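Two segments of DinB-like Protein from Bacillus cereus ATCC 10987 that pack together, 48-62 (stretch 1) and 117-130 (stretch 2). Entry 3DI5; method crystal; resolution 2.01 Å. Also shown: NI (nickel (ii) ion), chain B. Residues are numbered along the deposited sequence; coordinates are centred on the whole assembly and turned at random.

Stretch 1 (48-62) WHIVTAIPVILSGTG
Stretch 2 117-130: PNSIFLMTLINHQN

Two nearly antiparallel helices, one already under way at Trp48 and running on through Ile57, the other starting at Asn118 and continuing beyond Asn130, pack with their axes 9.7 Å apart at closest approach and their N-to-C directions at 161°, burying 699 Å². CA atoms of Ile50 and Gln129 lie 6.0 Å apart, those of Ile57 and Leu125 6.3 Å, and those of Thr61 and Asn118 6.4 Å. No direct hydrogen bond crosses the contact; metal, water and apolar packing join it.

His49 (chi1 t, chi2 65°) binds nickel through NE2 at 2.3 Å, and His128 (chi1 t, chi2 -106°) through NE2 at 2.4 Å. The shared ion explains why His49 NE2 and His128 NE2 approach to 3.1 Å without a hydrogen bond; three waters and a ligand from elsewhere in the structure complete the site. At the next residue, Ile50 (m, t), a water donates to Ile50 O (2.7 Å) and to Gln129 OE1 (3.1 Å), bridging backbone to extended side chain. Ala53 points toward stretch 2, its CB 3.3 Å from His128 CE1 at the ring edge.

Ile54 (m, t) places CG1 4.1 Å from CD1 of Leu125 (t, p), a knob among Ala53, Ile54, Ile57 and Leu58. Pro55 lacks an amide hydrogen, and the helix kinks there. Reciprocally, Ile57 (m, t) inserts among Phe121, Thr124, Leu125 and His128, its CD1 3.7 Å from His128 ND1. Leu58 (m, t) brings CD2 within 4.0 Å of Leu122 CD2.

Residues 59-61 keep helical phi/psi without the regular bonds. At Gly60 an ideal CB would lie only 3.4 Å from Phe121 CE2, a tight fit. Thr61 (chi1 p) donates a hydrogen bond from OG1 to Leu58 O (2.7 Å), while its CG2 sits over one face of Phe121 (m, chi2 81°), 3.6 Å from the ring centroid, a CH-pi contact. A second water links Thr61 O (3.2 Å) to Asn118 ND2 (3.1 Å).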

# COMPACT_ATOMS: atom_id res chain seq x y z
N TRP A 48 2.29 3.63 -7.87
CA TRP A 48 2.77 4.67 -6.97
C TRP A 48 1.69 5.11 -5.95
O TRP A 48 2.00 5.47 -4.85
CB TRP A 48 3.26 5.85 -7.79
CG TRP A 48 4.09 6.83 -7.05
CD1 TRP A 48 3.87 8.16 -6.97
CD2 TRP A 48 5.31 6.58 -6.33
NE1 TRP A 48 4.87 8.77 -6.24
CE2 TRP A 48 5.76 7.82 -5.83
CE3 TRP A 48 6.07 5.43 -6.06
CZ2 TRP A 48 6.92 7.94 -5.08
CZ3 TRP A 48 7.21 5.55 -5.32
CH2 TRP A 48 7.64 6.80 -4.83
N HIS A 49 0.41 5.04 -6.33
CA HIS A 49 -0.68 5.37 -5.42
C HIS A 49 -0.68 4.39 -4.22
O HIS A 49 -0.93 4.79 -3.08
CB HIS A 49 -2.01 5.32 -6.21
CG HIS A 49 -3.23 5.63 -5.40
ND1 HIS A 49 -3.46 6.87 -4.84
CD2 HIS A 49 -4.34 4.90 -5.16
CE1 HIS A 49 -4.64 6.86 -4.23
NE2 HIS A 49 -5.19 5.67 -4.40
N ILE A 50 -0.37 3.12 -4.48
CA ILE A 50 -0.26 2.07 -3.44
C ILE A 50 0.88 2.35 -2.48
O ILE A 50 0.77 2.24 -1.25
CB ILE A 50 -0.05 0.68 -4.10
CG1 ILE A 50 -1.37 0.21 -4.69
CG2 ILE A 50 0.48 -0.41 -3.10
CD1 ILE A 50 -1.21 -0.82 -5.79
N VAL A 51 1.99 2.74 -3.06
CA VAL A 51 3.14 3.07 -2.27
C VAL A 51 2.84 4.24 -1.33
O VAL A 51 3.06 4.15 -0.11
CB VAL A 51 4.34 3.35 -3.17
CG1 VAL A 51 5.54 3.72 -2.33
CG2 VAL A 51 4.65 2.10 -4.07
N THR A 52 2.29 5.32 -1.90
CA THR A 52 2.07 6.55 -1.17
C THR A 52 0.91 6.44 -0.20
O THR A 52 0.89 7.17 0.81
CB THR A 52 1.81 7.77 -2.10
OG1 THR A 52 0.61 7.56 -2.88
CG2 THR A 52 2.93 7.98 -3.02
N ALA A 53 -0.03 5.54 -0.48
CA ALA A 53 -1.18 5.29 0.37
C ALA A 53 -0.82 4.85 1.79
O ALA A 53 -1.63 5.06 2.70
CB ALA A 53 -2.17 4.28 -0.28
N ILE A 54 0.40 4.33 2.01
CA ILE A 54 0.76 3.81 3.35
C ILE A 54 0.86 4.97 4.36
O ILE A 54 0.10 4.99 5.35
CB ILE A 54 2.01 2.87 3.33
CG1 ILE A 54 1.66 1.53 2.68
CG2 ILE A 54 2.51 2.59 4.73
CD1 ILE A 54 2.87 0.72 2.18
N PRO A 55 1.77 5.94 4.13
CA PRO A 55 1.76 7.14 4.97
C PRO A 55 0.48 8.00 4.95
O PRO A 55 0.21 8.66 5.94
CB PRO A 55 2.98 7.94 4.51
CG PRO A 55 3.36 7.37 3.17
CD PRO A 55 2.89 5.96 3.16
N VAL A 56 -0.33 7.96 3.88
CA VAL A 56 -1.51 8.83 3.81
C VAL A 56 -2.64 8.28 4.68
O VAL A 56 -3.28 9.01 5.46
CB VAL A 56 -1.97 9.03 2.34
CG1 VAL A 56 -3.34 9.75 2.28
CG2 VAL A 56 -0.89 9.80 1.56
N ILE A 57 -2.89 6.98 4.57
CA ILE A 57 -3.92 6.36 5.38
C ILE A 57 -3.49 6.36 6.87
O ILE A 57 -4.30 6.58 7.75
CB ILE A 57 -4.28 4.95 4.83
CG1 ILE A 57 -5.11 5.08 3.55
CG2 ILE A 57 -4.95 4.11 5.90
CD1 ILE A 57 -5.44 3.73 2.87
N LEU A 58 -2.21 6.16 7.18
CA LEU A 58 -1.84 6.06 8.59
C LEU A 58 -1.60 7.42 9.29
O LEU A 58 -1.39 7.47 10.52
CB LEU A 58 -0.66 5.09 8.76
CG LEU A 58 -1.02 3.66 8.26
CD1 LEU A 58 -0.02 2.72 8.62
CD2 LEU A 58 -2.35 3.17 8.84
N SER A 59 -1.68 8.53 8.54
CA SER A 59 -1.22 9.82 9.07
C SER A 59 -2.00 10.27 10.30
O SER A 59 -1.41 10.78 11.25
CB SER A 59 -1.25 10.92 7.99
OG SER A 59 -2.57 11.24 7.60
N GLY A 60 -3.31 10.06 10.28
CA GLY A 60 -4.18 10.47 11.37
C GLY A 60 -4.04 9.64 12.64
O GLY A 60 -4.54 10.03 13.68
N THR A 61 -3.37 8.50 12.55
CA THR A 61 -3.07 7.68 13.74
C THR A 61 -1.93 8.29 14.57
O THR A 61 -1.74 7.96 15.75
CB THR A 61 -2.64 6.24 13.38
OG1 THR A 61 -1.28 6.27 12.92
CG2 THR A 61 -3.53 5.62 12.32
N GLY A 62 -1.13 9.14 13.95
CA GLY A 62 -0.02 9.77 14.67
C GLY A 62 1.23 8.91 14.68
O GLY A 62 2.29 9.37 15.12
N PRO A 117 -11.37 3.93 15.65
CA PRO A 117 -10.24 3.28 16.31
C PRO A 117 -9.05 3.02 15.36
O PRO A 117 -9.21 2.94 14.15
CB PRO A 117 -10.83 1.96 16.84
CG PRO A 117 -12.18 1.84 16.29
CD PRO A 117 -12.62 3.14 15.74
N ASN A 118 -7.85 2.91 15.89
CA ASN A 118 -6.71 2.63 15.04
C ASN A 118 -6.87 1.36 14.19
O ASN A 118 -6.39 1.32 13.07
CB ASN A 118 -5.42 2.59 15.84
CG ASN A 118 -4.94 3.96 16.22
OD1 ASN A 118 -5.14 4.91 15.48
ND2 ASN A 118 -4.33 4.07 17.38
N SER A 119 -7.56 0.35 14.71
CA SER A 119 -7.73 -0.91 13.97
C SER A 119 -8.44 -0.73 12.62
O SER A 119 -8.16 -1.45 11.65
CB SER A 119 -8.47 -1.94 14.81
OG SER A 119 -9.67 -1.40 15.27
N ILE A 120 -9.34 0.23 12.56
CA ILE A 120 -10.08 0.53 11.35
C ILE A 120 -9.15 1.23 10.36
O ILE A 120 -9.16 0.94 9.16
CB ILE A 120 -11.32 1.39 11.66
CG1 ILE A 120 -12.30 0.64 12.58
CG2 ILE A 120 -12.06 1.76 10.39
CD1 ILE A 120 -12.89 -0.65 12.00
N PHE A 121 -8.30 2.11 10.84
CA PHE A 121 -7.27 2.65 9.94
C PHE A 121 -6.61 1.49 9.22
O PHE A 121 -6.38 1.53 7.99
CB PHE A 121 -6.22 3.44 10.68
CG PHE A 121 -6.66 4.81 11.10
CD1 PHE A 121 -7.43 5.00 12.24
CD2 PHE A 121 -6.28 5.92 10.37
CE1 PHE A 121 -7.82 6.25 12.62
CE2 PHE A 121 -6.66 7.17 10.77
CZ PHE A 121 -7.46 7.33 11.88
N LEU A 122 -6.26 0.47 10.00
CA LEU A 122 -5.40 -0.61 9.50
C LEU A 122 -6.22 -1.49 8.55
O LEU A 122 -5.71 -1.95 7.55
CB LEU A 122 -4.84 -1.46 10.65
CG LEU A 122 -3.73 -0.84 11.51
CD1 LEU A 122 -3.22 -1.84 12.52
CD2 LEU A 122 -2.62 -0.36 10.67
N MSE A 123 -7.48 -1.71 8.88
CA MSE A 123 -8.38 -2.45 8.02
C MSE A 123 -8.50 -1.73 6.69
O MSE A 123 -8.59 -2.35 5.63
CB MSE A 123 -9.77 -2.55 8.67
CG MSE A 123 -10.77 -3.33 7.90
SE MSE A 123 -12.62 -2.87 8.44
CE MSE A 123 -12.74 -0.97 7.70
N THR A 124 -8.52 -0.40 6.76
CA THR A 124 -8.74 0.44 5.60
C THR A 124 -7.51 0.39 4.70
O THR A 124 -7.64 0.33 3.49
CB THR A 124 -9.17 1.90 6.02
OG1 THR A 124 -10.47 1.84 6.65
CG2 THR A 124 -9.23 2.85 4.80
N LEU A 125 -6.32 0.38 5.31
CA LEU A 125 -5.10 0.26 4.57
C LEU A 125 -5.08 -0.99 3.69
O LEU A 125 -4.69 -0.93 2.52
CB LEU A 125 -3.91 0.23 5.54
CG LEU A 125 -2.50 0.14 4.99
CD1 LEU A 125 -2.08 1.45 4.32
CD2 LEU A 125 -1.55 -0.22 6.09
N ILE A 126 -5.46 -2.13 4.27
CA ILE A 126 -5.42 -3.42 3.59
C ILE A 126 -6.43 -3.47 2.47
O ILE A 126 -6.10 -3.93 1.37
CB ILE A 126 -5.68 -4.61 4.56
CG1 ILE A 126 -4.51 -4.78 5.53
CG2 ILE A 126 -5.84 -5.92 3.80
CD1 ILE A 126 -4.70 -5.86 6.56
N ASN A 127 -7.65 -3.02 2.75
CA ASN A 127 -8.73 -3.01 1.80
C ASN A 127 -8.46 -2.14 0.57
O ASN A 127 -8.69 -2.55 -0.58
CB ASN A 127 -10.01 -2.51 2.46
CG ASN A 127 -10.66 -3.53 3.35
OD1 ASN A 127 -10.24 -4.69 3.42
ND2 ASN A 127 -11.72 -3.10 4.04
N HIS A 128 -7.94 -0.93 0.83
CA HIS A 128 -7.56 0.03 -0.21
C HIS A 128 -6.51 -0.58 -1.13
O HIS A 128 -6.68 -0.59 -2.35
CB HIS A 128 -7.07 1.34 0.43
CG HIS A 128 -6.55 2.37 -0.54
ND1 HIS A 128 -5.21 2.64 -0.70
CD2 HIS A 128 -7.20 3.20 -1.39
CE1 HIS A 128 -5.06 3.59 -1.61
NE2 HIS A 128 -6.26 3.94 -2.04
N GLN A 129 -5.42 -1.07 -0.53
CA GLN A 129 -4.32 -1.70 -1.25
C GLN A 129 -4.78 -2.87 -2.12
O GLN A 129 -4.28 -3.05 -3.22
CB GLN A 129 -3.30 -2.19 -0.26
CG GLN A 129 -2.01 -2.69 -0.90
CD GLN A 129 -0.99 -3.08 0.09
OE1 GLN A 129 0.09 -2.49 0.15
NE2 GLN A 129 -1.31 -4.09 0.90
N ASN A 130 -5.72 -3.66 -1.60
CA ASN A 130 -6.21 -4.86 -2.27
C ASN A 130 -7.08 -4.50 -3.48
O ASN A 130 -7.01 -5.15 -4.52
CB ASN A 130 -7.00 -5.70 -1.25
CG ASN A 130 -7.49 -7.03 -1.81
OD1 ASN A 130 -7.02 -7.52 -2.84
ND2 ASN A 130 -8.44 -7.64 -1.11
NI NI B . -7.32 4.98 -3.88
O HOH W 1 -0.81 0.45 -0.02
O HOH W 2 -2.69 6.43 18.44
O HOH W 3 -8.02 6.33 -5.74
O HOH W 4 -9.49 4.56 -3.35
O HOH W 5 -7.52 6.92 -2.55